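Local coordinates for protein globin (Bacillus anthracis, PDB 5V3T) that binds heme as a group II truncated hemoglobin, here with cyanide on the iron, and probably carries or handles oxygen and related small ligands, at residues L54-G59 / L63-H68; T24-V29 / R48-F53; F9-G14 / G105-F110. All coordinates share one frame; numbering follows the deposited sequence.

From the N terminus, the chain runs through helix 8-11, turns at two glycines and enters helix 14-31. Interaction 3 brings this N-terminal piece against the start of helix 105-122, closing the longest loop, with 90 residues between its segments. Both other contacts nest inside it, in series: interaction 2 first, joining helix 14-31 to helix 44-57 over the heme, then interaction 1, closing the short connection from the end of helix 44-57 to helix 63-68. Interactions 1 and 2 share helix 44-57, both touch the heme, and are tied by hydrogen bonds of the Gln52 amide with His68 and Glu67. Interaction 1 reaches interaction 3 through the backbone bond from Phe9 N to Leu58 O.

Interaction 1: residues L54-G59 / L63-H68; sequences LTQYLG and LYTEEH. With HEM (protoporphyrin IX containing Fe), chain C; SO4 (sulfate ion), chain E.
Gln56 and Leu63 bring the two backbones closest, with 6.1 Å between their CA atoms, where helix 44-57 gives out and helix 63-68 starts. Gly59, at positive phi, ends the first helix as the C-prime residue of a Schellman motif.

The Gln56 amide does most of the bridging, using both of its polar atoms on one residue. Its OE1 accepts a nearly straight bond from Thr65 N (3.1 Å, 170° at the hydrogen), with the donor tilted from the carbonyl plane. Its NE2 donates, close to the amide plane, to Thr65 OG1 at 3.1 Å. Two bonds to one threonine fix the rotation of the amide and probably help to hold chi1 of Gln56 at 122°, away from the staggered positions. Beside it, Thr55 CG2 touches Leu63 CD1 at 3.8 Å, while Thr55 OG1 turns back to Lys51 O in its own helix.

Tyr64 brings its CB to Gln56 OE1, but its ring leads off to the heme, where OH gives a hydrogen bond to propionate O2D at 2.5 Å. The contact thus links the heme edge to the helix corner, with Leu54 packed on Val22 of helix 14-31 and on Leu115 of helix 105-122.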
loop_
_atom_site.group_PDB
_atom_site.type_symbol
_atom_site.label_atom_id
_atom_site.label_comp_id
_atom_site.label_asym_id
_atom_site.label_seq_id
_atom_site.Cartn_x
_atom_site.Cartn_y
_atom_site.Cartn_z
ATOM N N LEU A 54 3.525 -8.648 11.992
ATOM C CA LEU A 54 3.852 -10.068 12.126
ATOM C C LEU A 54 3.628 -10.581 13.541
ATOM O O LEU A 54 3.270 -11.744 13.727
ATOM C CB LEU A 54 5.297 -10.334 11.707
ATOM C CG LEU A 54 5.529 -10.134 10.210
ATOM C CD1 LEU A 54 6.985 -10.413 9.831
ATOM C CD2 LEU A 54 4.591 -11.026 9.402
ATOM N N THR A 55 3.857 -9.724 14.527
ATOM C CA THR A 55 3.646 -10.097 15.920
ATOM C C THR A 55 2.187 -10.486 16.126
ATOM O O THR A 55 1.885 -11.569 16.635
ATOM C CB THR A 55 4.032 -8.941 16.881
ATOM O OG1 THR A 55 5.437 -8.671 16.759
ATOM C CG2 THR A 55 3.714 -9.287 18.335
ATOM N N GLN A 56 1.283 -9.609 15.697
ATOM C CA GLN A 56 -0.153 -9.844 15.855
ATOM C C GLN A 56 -0.622 -10.959 14.912
ATOM O O GLN A 56 -1.525 -11.720 15.236
ATOM C CB GLN A 56 -0.921 -8.542 15.636
ATOM C CG GLN A 56 -1.949 -8.592 14.538
ATOM C CD GLN A 56 -2.814 -7.352 14.505
ATOM O OE1 GLN A 56 -2.700 -6.480 15.371
ATOM N NE2 GLN A 56 -3.666 -7.252 13.488
ATOM N N TYR A 57 0.005 -11.024 13.739
ATOM C CA TYR A 57 -0.296 -12.001 12.685
ATOM C C TYR A 57 -0.059 -13.421 13.199
ATOM O O TYR A 57 -0.720 -14.369 12.780
ATOM C CB TYR A 57 0.618 -11.727 11.487
ATOM C CG TYR A 57 0.444 -12.512 10.193
ATOM C CD1 TYR A 57 -0.647 -12.292 9.353
ATOM C CD2 TYR A 57 1.391 -13.461 9.802
ATOM C CE1 TYR A 57 -0.779 -12.977 8.143
ATOM C CE2 TYR A 57 1.263 -14.163 8.612
ATOM C CZ TYR A 57 0.179 -13.913 7.784
ATOM O OH TYR A 57 0.056 -14.614 6.607
ATOM N N LEU A 58 0.952 -13.561 14.059
ATOM C CA LEU A 58 1.357 -14.855 14.610
ATOM C C LEU A 58 0.792 -15.159 15.999
ATOM O O LEU A 58 1.206 -16.115 16.648
ATOM C CB LEU A 58 2.885 -14.939 14.649
ATOM C CG LEU A 58 3.493 -14.846 13.253
ATOM C CD1 LEU A 58 5.010 -14.848 13.334
ATOM C CD2 LEU A 58 3.005 -15.999 12.404
ATOM N N GLY A 59 -0.142 -14.344 16.477
ATOM C CA GLY A 59 -0.798 -14.658 17.734
ATOM C C GLY A 59 -0.219 -13.930 18.934
ATOM O O GLY A 59 -0.579 -14.218 20.083
ATOM N N LEU A 63 -0.467 -5.438 18.303
ATOM C CA LEU A 63 0.310 -4.206 18.194
ATOM C C LEU A 63 -0.104 -3.371 16.982
ATOM O O LEU A 63 -0.217 -2.148 17.071
ATOM C CB LEU A 63 1.803 -4.531 18.128
ATOM C CG LEU A 63 2.398 -5.273 19.333
ATOM C CD1 LEU A 63 3.871 -5.512 19.073
ATOM C CD2 LEU A 63 2.213 -4.485 20.611
ATOM N N TYR A 64 -0.342 -4.033 15.856
ATOM C CA TYR A 64 -0.647 -3.315 14.623
ATOM C C TYR A 64 -2.002 -2.624 14.740
ATOM O O TYR A 64 -2.100 -1.411 14.555
ATOM C CB TYR A 64 -0.651 -4.247 13.415
ATOM C CG TYR A 64 -0.840 -3.502 12.094
ATOM C CD1 TYR A 64 -2.109 -3.148 11.646
ATOM C CD2 TYR A 64 0.251 -3.144 11.305
ATOM C CE1 TYR A 64 -2.292 -2.458 10.452
ATOM C CE2 TYR A 64 0.071 -2.445 10.091
ATOM C CZ TYR A 64 -1.202 -2.115 9.682
ATOM O OH TYR A 64 -1.401 -1.428 8.494
ATOM N N THR A 65 -3.042 -3.406 15.017
ATOM C CA THR A 65 -4.405 -2.880 15.012
ATOM C C THR A 65 -4.572 -1.825 16.086
ATOM O O THR A 65 -5.246 -0.816 15.863
ATOM C CB THR A 65 -5.465 -3.996 15.227
ATOM O OG1 THR A 65 -5.501 -4.862 14.087
ATOM C CG2 THR A 65 -6.859 -3.400 15.434
ATOM N N GLU A 66 -3.908 -2.025 17.224
ATOM C CA GLU A 66 -3.996 -1.068 18.325
ATOM C C GLU A 66 -3.580 0.331 17.880
ATOM O O GLU A 66 -4.186 1.316 18.292
ATOM C CB GLU A 66 -3.135 -1.509 19.514
ATOM C CG GLU A 66 -3.751 -2.608 20.373
ATOM C CD GLU A 66 -5.167 -2.295 20.814
ATOM O OE1 GLU A 66 -5.440 -1.134 21.191
ATOM O OE2 GLU A 66 -6.008 -3.218 20.791
ATOM N N GLU A 67 -2.553 0.415 17.038
ATOM C CA GLU A 67 -2.073 1.710 16.560
ATOM C C GLU A 67 -2.687 2.144 15.223
ATOM O O GLU A 67 -3.181 3.261 15.100
ATOM C CB GLU A 67 -0.547 1.703 16.414
ATOM C CG GLU A 67 -0.000 2.982 15.792
ATOM C CD GLU A 67 1.512 3.021 15.737
ATOM O OE1 GLU A 67 2.153 2.094 16.275
ATOM O OE2 GLU A 67 2.057 3.983 15.150
ATOM N N HIS A 68 -2.673 1.241 14.243
ATOM C CA HIS A 68 -2.937 1.587 12.845
ATOM C C HIS A 68 -4.337 1.240 12.358
ATOM O O HIS A 68 -4.712 1.568 11.231
ATOM C CB HIS A 68 -1.928 0.865 11.944
ATOM C CG HIS A 68 -0.498 1.054 12.351
ATOM N ND1 HIS A 68 0.198 2.220 12.119
ATOM C CD2 HIS A 68 0.363 0.223 12.989
ATOM C CE1 HIS A 68 1.427 2.098 12.581
ATOM N NE2 HIS A 68 1.555 0.897 13.118
HETATM C CHA HEM C . 3.287 -1.846 3.146
HETATM C CHB HEM C . 5.057 -3.862 -1.017
HETATM C CHC HEM C . 3.385 -8.187 0.513
HETATM C CHD HEM C . 2.475 -6.419 4.973
HETATM C C1A HEM C . 3.911 -2.030 1.907
HETATM C C2A HEM C . 4.509 -0.982 1.094
HETATM C C3A HEM C . 4.991 -1.530 -0.033
HETATM C C4A HEM C . 4.719 -2.957 -0.009
HETATM C CMA HEM C . 5.712 -0.780 -1.179
HETATM C CAA HEM C . 4.588 0.510 1.499
HETATM C CBA HEM C . 5.467 0.647 2.743
HETATM C CGA HEM C . 4.973 1.774 3.611
HETATM O O1A HEM C . 4.180 2.610 3.107
HETATM O O2A HEM C . 5.377 1.836 4.803
HETATM C C1B HEM C . 4.736 -5.209 -0.974
HETATM C C2B HEM C . 4.979 -6.192 -2.015
HETATM C C3B HEM C . 4.499 -7.371 -1.594
HETATM C C4B HEM C . 3.940 -7.192 -0.266
HETATM C CMB HEM C . 5.650 -5.926 -3.384
HETATM C CAB HEM C . 4.542 -8.702 -2.374
HETATM C CBB HEM C . 3.538 -9.588 -2.282
HETATM C C1C HEM C . 3.117 -8.108 1.848
HETATM C C2C HEM C . 2.915 -9.233 2.747
HETATM C C3C HEM C . 2.676 -8.749 3.966
HETATM C C4C HEM C . 2.699 -7.293 3.911
HETATM C CMC HEM C . 2.969 -10.737 2.386
HETATM C CAC HEM C . 2.388 -9.631 5.205
HETATM C CBC HEM C . 2.906 -9.244 6.360
HETATM C C1D HEM C . 2.615 -5.031 4.879
HETATM C C2D HEM C . 2.380 -4.123 5.981
HETATM C C3D HEM C . 2.620 -2.713 5.431
HETATM C C4D HEM C . 2.987 -2.881 4.031
HETATM C CMD HEM C . 1.974 -4.502 7.420
HETATM C CAD HEM C . 2.498 -1.400 6.227
HETATM C CBD HEM C . 1.198 -0.715 5.809
HETATM C CGD HEM C . 0.887 0.442 6.723
HETATM O O1D HEM C . 1.120 1.598 6.291
HETATM O O2D HEM C . 0.415 0.215 7.874
HETATM N NA HEM C . 4.056 -3.222 1.195
HETATM N NB HEM C . 4.108 -5.870 0.078
HETATM N NC HEM C . 2.993 -6.939 2.589
HETATM N ND HEM C . 2.959 -4.258 3.746
HETATM FE FE HEM C . 3.674 -5.099 1.971
HETATM S S SO4 E . 0.482 5.236 10.664
HETATM O O1 SO4 E . -0.519 4.207 10.937
HETATM O O2 SO4 E . -0.055 6.539 11.052
HETATM O O3 SO4 E . 0.794 5.242 9.237
HETATM O O4 SO4 E . 1.701 4.960 11.424
#

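Interaction 2: residues T24-V29 / R48-F53; sequences TFYSYV and RKQKQF. With HEM (protoporphyrin IX containing Fe), chain C; CYN (cyanide ion), chain D.
Tyr26 and Gln50 meet on the distal side of the heme, where helix 14-31 and helix 44-57 of the truncated globin fold pass over the bound cyanide. Phe25 comes first in the chain and backs the tyrosine: its CD2 lies over the centre of the Tyr26 ring, covering one face, and its own ring meets Trp90, another residue of the cyanide pocket, edge to face.

Tyr26 makes the direct contact. With CG beside the backbone N (chi1 -78°), its ring reaches toward helix 44-57 and puts its in-plane edge against Gln50 CB, 3.8 Å from Tyr26 CE2. The hydroxyl has two partners: it donates to cyanide N at 2.9 Å and accepts from Gln50 NE2 at 3.1 Å. That second bond is bent, 142° at the hydrogen, and the oxygen is tilted from the amide plane. The Gln50 chain bends at chi2, bringing NE2 to the hydroxyl, and its amide lies within 15° of the tyrosine ring plane. Gln50 is thus a second grip on the hydroxyl that holds the ligand.

Farther on, Val29 covers part of a Phe25 face with CG2. On the other helix, Phe53 packs against heme CMD and CBC, while Lys49 reaches along the heme edge between the propionates, its NZ giving hydrogen bonds to HEM O2A at 3.0 Å and to HEM O1D at 3.1 Å.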
loop_
_atom_site.group_PDB
_atom_site.type_symbol
_atom_site.label_atom_id
_atom_site.label_comp_id
_atom_site.label_asym_id
_atom_site.label_seq_id
_atom_site.Cartn_x
_atom_site.Cartn_y
_atom_site.Cartn_z
ATOM N N THR A 24 16.427 -8.312 9.098
ATOM C CA THR A 24 17.129 -9.097 8.082
ATOM C C THR A 24 16.335 -9.115 6.771
ATOM O O THR A 24 16.902 -8.924 5.691
ATOM C CB THR A 24 17.375 -10.538 8.562
ATOM O OG1 THR A 24 18.193 -10.494 9.737
ATOM C CG2 THR A 24 18.064 -11.378 7.487
ATOM N N PHE A 25 15.028 -9.344 6.876
ATOM C CA PHE A 25 14.153 -9.357 5.703
ATOM C C PHE A 25 14.325 -8.108 4.845
ATOM O O PHE A 25 14.606 -8.201 3.638
ATOM C CB PHE A 25 12.683 -9.497 6.123
ATOM C CG PHE A 25 11.720 -9.390 4.971
ATOM C CD1 PHE A 25 11.759 -10.310 3.925
ATOM C CD2 PHE A 25 10.795 -8.360 4.917
ATOM C CE1 PHE A 25 10.875 -10.222 2.871
ATOM C CE2 PHE A 25 9.920 -8.260 3.851
ATOM C CZ PHE A 25 9.969 -9.189 2.817
ATOM N N TYR A 26 14.193 -6.936 5.463
ATOM C CA TYR A 26 14.262 -5.689 4.706
ATOM C C TYR A 26 15.655 -5.352 4.236
ATOM O O TYR A 26 15.826 -4.525 3.339
ATOM C CB TYR A 26 13.695 -4.536 5.522
ATOM C CG TYR A 26 12.206 -4.592 5.490
ATOM C CD1 TYR A 26 11.517 -4.431 4.285
ATOM C CD2 TYR A 26 11.485 -4.842 6.633
ATOM C CE1 TYR A 26 10.157 -4.500 4.237
ATOM C CE2 TYR A 26 10.128 -4.920 6.591
ATOM C CZ TYR A 26 9.474 -4.743 5.397
ATOM O OH TYR A 26 8.128 -4.818 5.407
ATOM N N SER A 27 16.649 -5.979 4.846
ATOM C CA SER A 27 17.993 -5.919 4.299
ATOM C C SER A 27 17.965 -6.554 2.905
ATOM O O SER A 27 18.480 -5.976 1.951
ATOM C CB SER A 27 19.002 -6.625 5.218
ATOM O OG SER A 27 20.332 -6.473 4.744
ATOM N N TYR A 28 17.335 -7.726 2.783
ATOM C CA TYR A 28 17.255 -8.391 1.480
ATOM C C TYR A 28 16.375 -7.596 0.519
ATOM O O TYR A 28 16.726 -7.418 -0.653
ATOM C CB TYR A 28 16.746 -9.836 1.609
ATOM C CG TYR A 28 17.808 -10.807 2.105
ATOM C CD1 TYR A 28 18.909 -11.123 1.318
ATOM C CD2 TYR A 28 17.709 -11.406 3.356
ATOM C CE1 TYR A 28 19.887 -11.990 1.765
ATOM C CE2 TYR A 28 18.683 -12.289 3.806
ATOM C CZ TYR A 28 19.761 -12.581 3.004
ATOM O OH TYR A 28 20.740 -13.444 3.446
ATOM N N VAL A 29 15.258 -7.079 1.020
ATOM C CA VAL A 29 14.374 -6.255 0.193
ATOM C C VAL A 29 15.119 -5.062 -0.424
ATOM O O VAL A 29 15.030 -4.810 -1.626
ATOM C CB VAL A 29 13.179 -5.728 1.011
ATOM C CG1 VAL A 29 12.386 -4.686 0.185
ATOM C CG2 VAL A 29 12.296 -6.886 1.456
ATOM N N ARG A 48 9.398 -1.202 11.241
ATOM C CA ARG A 48 8.737 -1.058 12.531
ATOM C C ARG A 48 7.315 -1.581 12.431
ATOM O O ARG A 48 6.863 -2.357 13.279
ATOM C CB ARG A 48 8.724 0.402 12.990
ATOM C CG ARG A 48 8.255 0.586 14.431
ATOM C CD ARG A 48 8.076 2.059 14.786
ATOM N NE ARG A 48 6.962 2.672 14.071
ATOM C CZ ARG A 48 5.718 2.737 14.539
ATOM N NH1 ARG A 48 4.764 3.321 13.826
ATOM N NH2 ARG A 48 5.425 2.219 15.723
ATOM N N LYS A 49 6.624 -1.168 11.371
ATOM C CA LYS A 49 5.234 -1.549 11.167
ATOM C C LYS A 49 5.102 -3.040 10.911
ATOM O O LYS A 49 4.161 -3.673 11.396
ATOM C CB LYS A 49 4.609 -0.738 10.016
ATOM C CG LYS A 49 4.267 0.704 10.420
ATOM C CD LYS A 49 3.541 1.488 9.319
ATOM C CE LYS A 49 4.459 1.819 8.157
ATOM N NZ LYS A 49 3.858 2.816 7.207
ATOM N N GLN A 50 6.045 -3.602 10.160
ATOM C CA GLN A 50 6.014 -5.023 9.834
ATOM C C GLN A 50 6.213 -5.876 11.091
ATOM O O GLN A 50 5.630 -6.949 11.218
ATOM C CB GLN A 50 7.084 -5.372 8.792
ATOM C CG GLN A 50 7.051 -6.833 8.345
ATOM C CD GLN A 50 5.842 -7.153 7.490
ATOM O OE1 GLN A 50 4.775 -7.517 7.980
ATOM N NE2 GLN A 50 5.999 -6.986 6.195
ATOM N N LYS A 51 7.055 -5.406 12.003
ATOM C CA LYS A 51 7.260 -6.119 13.268
ATOM C C LYS A 51 5.976 -6.130 14.077
ATOM O O LYS A 51 5.622 -7.145 14.673
ATOM C CB LYS A 51 8.385 -5.485 14.075
ATOM C CG LYS A 51 9.736 -5.629 13.420
ATOM C CD LYS A 51 10.745 -4.752 14.099
ATOM C CE LYS A 51 12.072 -4.801 13.394
ATOM N NZ LYS A 51 12.973 -3.763 13.942
ATOM N N GLN A 52 5.271 -5.001 14.084
ATOM C CA GLN A 52 3.972 -4.949 14.740
ATOM C C GLN A 52 3.003 -5.896 14.052
ATOM O O GLN A 52 2.290 -6.635 14.720
ATOM C CB GLN A 52 3.405 -3.537 14.742
ATOM C CG GLN A 52 4.131 -2.571 15.637
ATOM C CD GLN A 52 3.555 -1.193 15.510
ATOM O OE1 GLN A 52 3.305 -0.722 14.395
ATOM N NE2 GLN A 52 3.301 -0.542 16.642
ATOM N N PHE A 53 2.969 -5.875 12.719
ATOM C CA PHE A 53 2.027 -6.731 12.004
ATOM C C PHE A 53 2.287 -8.220 12.208
ATOM O O PHE A 53 1.382 -8.973 12.593
ATOM C CB PHE A 53 2.001 -6.440 10.494
ATOM C CG PHE A 53 1.022 -7.308 9.769
ATOM C CD1 PHE A 53 -0.332 -7.033 9.807
ATOM C CD2 PHE A 53 1.441 -8.442 9.117
ATOM C CE1 PHE A 53 -1.244 -7.866 9.181
ATOM C CE2 PHE A 53 0.532 -9.276 8.472
ATOM C CZ PHE A 53 -0.809 -8.988 8.513
HETATM C CHA HEM C . 3.287 -1.846 3.146
HETATM C CHB HEM C . 5.057 -3.862 -1.017
HETATM C CHC HEM C . 3.385 -8.187 0.513
HETATM C CHD HEM C . 2.475 -6.419 4.973
HETATM C C1A HEM C . 3.911 -2.030 1.907
HETATM C C2A HEM C . 4.509 -0.982 1.094
HETATM C C3A HEM C . 4.991 -1.530 -0.033
HETATM C C4A HEM C . 4.719 -2.957 -0.009
HETATM C CMA HEM C . 5.712 -0.780 -1.179
HETATM C CAA HEM C . 4.588 0.510 1.499
HETATM C CBA HEM C . 5.467 0.647 2.743
HETATM C CGA HEM C . 4.973 1.774 3.611
HETATM O O1A HEM C . 4.180 2.610 3.107
HETATM O O2A HEM C . 5.377 1.836 4.803
HETATM C C1B HEM C . 4.736 -5.209 -0.974
HETATM C C2B HEM C . 4.979 -6.192 -2.015
HETATM C C3B HEM C . 4.499 -7.371 -1.594
HETATM C C4B HEM C . 3.940 -7.192 -0.266
HETATM C CMB HEM C . 5.650 -5.926 -3.384
HETATM C CAB HEM C . 4.542 -8.702 -2.374
HETATM C CBB HEM C . 3.538 -9.588 -2.282
HETATM C C1C HEM C . 3.117 -8.108 1.848
HETATM C C2C HEM C . 2.915 -9.233 2.747
HETATM C C3C HEM C . 2.676 -8.749 3.966
HETATM C C4C HEM C . 2.699 -7.293 3.911
HETATM C CMC HEM C . 2.969 -10.737 2.386
HETATM C CAC HEM C . 2.388 -9.631 5.205
HETATM C CBC HEM C . 2.906 -9.244 6.360
HETATM C C1D HEM C . 2.615 -5.031 4.879
HETATM C C2D HEM C . 2.380 -4.123 5.981
HETATM C C3D HEM C . 2.620 -2.713 5.431
HETATM C C4D HEM C . 2.987 -2.881 4.031
HETATM C CMD HEM C . 1.974 -4.502 7.420
HETATM C CAD HEM C . 2.498 -1.400 6.227
HETATM C CBD HEM C . 1.198 -0.715 5.809
HETATM C CGD HEM C . 0.887 0.442 6.723
HETATM O O1D HEM C . 1.120 1.598 6.291
HETATM O O2D HEM C . 0.415 0.215 7.874
HETATM N NA HEM C . 4.056 -3.222 1.195
HETATM N NB HEM C . 4.108 -5.870 0.078
HETATM N NC HEM C . 2.993 -6.939 2.589
HETATM N ND HEM C . 2.959 -4.258 3.746
HETATM FE FE HEM C . 3.674 -5.099 1.971
HETATM C C CYN D . 5.498 -5.294 2.719
HETATM N N CYN D . 6.604 -5.419 3.048
#

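Interaction 3: residues F9-G14 / G105-F110; sequences FEAIGG and GHIREF. With SO4 (sulfate ion), chain F.
A small apolar contact of Ala11, Ile12 and Ile107 joins the end of the N-terminal helix and the turn after it to the first turn of helix 105-122, with some 14 Å between the centres of contact and chain. Ile107 supplies the projecting side chain. Its CG1 lies 3.9 Å from Ala11 CB and also 3.9 Å from Ile12 CB, and its CD1 rests beside CG1 against Ala11 CB. The CG1 branch runs anti to the backbone N (chi1 -172°), which carries the ethyl arm across to the other segment. The two isoleucine side chains cross at about a right angle, Ile12 CB and CG1 against Ile107 CG1.

Pro8 extends the patch on helix 8-11, touching both Ile107 and Phe110, and Ile12 also packs on Cys17 and Val103. Arg108 turns elsewhere to salt-bridge Asp99. At the N-terminal end of its helix, Gly105 N gives a hydrogen bond to O4 of a sulfate, probably from the crystallisation liquor, at 3.2 Å.

Just after the contact, Gly13 N bonds back to Glu10 O and Gly14 N to Phe9 O at 2.9 Å, with Gly13 at positive phi: a Schellman motif that turns the chain into helix 14-31, with the Gly-Gly pair familiar from truncated hemoglobins.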
loop_
_atom_site.group_PDB
_atom_site.type_symbol
_atom_site.label_atom_id
_atom_site.label_comp_id
_atom_site.label_asym_id
_atom_site.label_seq_id
_atom_site.Cartn_x
_atom_site.Cartn_y
_atom_site.Cartn_z
ATOM N N PHE A 9 3.682 -17.038 17.530
ATOM C CA PHE A 9 4.595 -15.960 17.893
ATOM C C PHE A 9 5.622 -16.445 18.911
ATOM O O PHE A 9 6.818 -16.209 18.759
ATOM C CB PHE A 9 3.797 -14.766 18.436
ATOM C CG PHE A 9 4.646 -13.649 18.993
ATOM C CD1 PHE A 9 5.502 -12.927 18.177
ATOM C CD2 PHE A 9 4.533 -13.283 20.322
ATOM C CE1 PHE A 9 6.267 -11.891 18.693
ATOM C CE2 PHE A 9 5.287 -12.246 20.842
ATOM C CZ PHE A 9 6.153 -11.547 20.028
ATOM N N GLU A 10 5.143 -17.135 19.937
ATOM C CA GLU A 10 6.019 -17.729 20.937
ATOM C C GLU A 10 6.907 -18.796 20.288
ATOM O O GLU A 10 8.126 -18.829 20.507
ATOM C CB GLU A 10 5.193 -18.324 22.079
ATOM C CG GLU A 10 4.523 -17.262 22.922
ATOM C CD GLU A 10 3.554 -17.829 23.936
ATOM O OE1 GLU A 10 2.916 -18.866 23.650
ATOM O OE2 GLU A 10 3.427 -17.230 25.021
ATOM N N ALA A 11 6.288 -19.648 19.475
ATOM C CA ALA A 11 6.963 -20.785 18.869
ATOM C C ALA A 11 8.169 -20.352 18.041
ATOM O O ALA A 11 9.162 -21.075 17.968
ATOM C CB ALA A 11 5.991 -21.573 18.001
ATOM N N ILE A 12 8.078 -19.183 17.418
ATOM C CA ILE A 12 9.118 -18.719 16.490
ATOM C C ILE A 12 10.248 -18.019 17.257
ATOM O O ILE A 12 11.294 -17.717 16.698
ATOM C CB ILE A 12 8.542 -17.769 15.396
ATOM C CG1 ILE A 12 9.418 -17.805 14.128
ATOM C CG2 ILE A 12 8.373 -16.346 15.913
ATOM C CD1 ILE A 12 8.914 -16.882 12.966
ATOM N N GLY A 13 10.033 -17.755 18.548
ATOM C CA GLY A 13 11.057 -17.119 19.353
ATOM C C GLY A 13 10.645 -15.756 19.882
ATOM O O GLY A 13 11.444 -15.044 20.493
ATOM N N GLY A 14 9.408 -15.359 19.615
ATOM C CA GLY A 14 8.888 -14.131 20.187
ATOM C C GLY A 14 9.474 -12.851 19.626
ATOM O O GLY A 14 9.984 -12.813 18.493
ATOM N N GLY A 105 11.615 -26.113 10.861
ATOM C CA GLY A 105 10.613 -27.029 11.379
ATOM C C GLY A 105 9.173 -26.627 11.129
ATOM O O GLY A 105 8.878 -25.920 10.168
ATOM N N HIS A 106 8.274 -27.084 11.998
ATOM C CA HIS A 106 6.851 -26.876 11.776
ATOM C C HIS A 106 6.479 -25.414 11.874
ATOM O O HIS A 106 5.607 -24.961 11.144
ATOM C CB HIS A 106 6.000 -27.680 12.767
ATOM C CG HIS A 106 6.054 -29.160 12.550
ATOM N ND1 HIS A 106 5.530 -29.766 11.427
ATOM C CD2 HIS A 106 6.553 -30.158 13.319
ATOM C CE1 HIS A 106 5.722 -31.071 11.505
ATOM N NE2 HIS A 106 6.336 -31.335 12.645
ATOM N N ILE A 107 7.125 -24.659 12.760
ATOM C CA ILE A 107 6.790 -23.234 12.830
ATOM C C ILE A 107 7.230 -22.511 11.539
ATOM O O ILE A 107 6.544 -21.597 11.057
ATOM C CB ILE A 107 7.398 -22.551 14.081
ATOM C CG1 ILE A 107 6.864 -21.124 14.223
ATOM C CG2 ILE A 107 8.925 -22.545 14.040
ATOM C CD1 ILE A 107 5.345 -21.024 14.164
ATOM N N ARG A 108 8.349 -22.923 10.952
ATOM C CA ARG A 108 8.737 -22.303 9.687
ATOM C C ARG A 108 7.685 -22.562 8.623
ATOM O O ARG A 108 7.259 -21.643 7.920
ATOM C CB ARG A 108 10.099 -22.804 9.220
ATOM C CG ARG A 108 10.542 -22.169 7.879
ATOM C CD ARG A 108 11.588 -23.039 7.187
ATOM N NE ARG A 108 12.019 -22.507 5.891
ATOM C CZ ARG A 108 13.019 -21.649 5.724
ATOM N NH1 ARG A 108 13.698 -21.219 6.774
ATOM N NH2 ARG A 108 13.349 -21.232 4.502
ATOM N N GLU A 109 7.255 -23.812 8.507
ATOM C CA GLU A 109 6.287 -24.168 7.492
ATOM C C GLU A 109 4.961 -23.479 7.752
ATOM O O GLU A 109 4.324 -22.997 6.815
ATOM C CB GLU A 109 6.109 -25.687 7.406
ATOM C CG GLU A 109 7.425 -26.477 7.239
ATOM C CD GLU A 109 8.333 -25.958 6.110
ATOM O OE1 GLU A 109 7.824 -25.393 5.117
ATOM O OE2 GLU A 109 9.569 -26.129 6.209
ATOM N N PHE A 110 4.550 -23.423 9.015
ATOM C CA PHE A 110 3.332 -22.709 9.392
ATOM C C PHE A 110 3.376 -21.244 8.936
ATOM O O PHE A 110 2.488 -20.769 8.214
ATOM C CB PHE A 110 3.109 -22.789 10.902
ATOM C CG PHE A 110 1.822 -22.153 11.362
ATOM C CD1 PHE A 110 0.637 -22.869 11.340
ATOM C CD2 PHE A 110 1.799 -20.847 11.824
ATOM C CE1 PHE A 110 -0.559 -22.290 11.767
ATOM C CE2 PHE A 110 0.611 -20.259 12.250
ATOM C CZ PHE A 110 -0.570 -20.986 12.221
HETATM S S SO4 F . 13.734 -28.012 8.375
HETATM O O1 SO4 F . 12.452 -28.697 8.438
HETATM O O2 SO4 F . 14.479 -28.289 9.593
HETATM O O3 SO4 F . 14.508 -28.488 7.237
HETATM O O4 SO4 F . 13.485 -26.579 8.290
#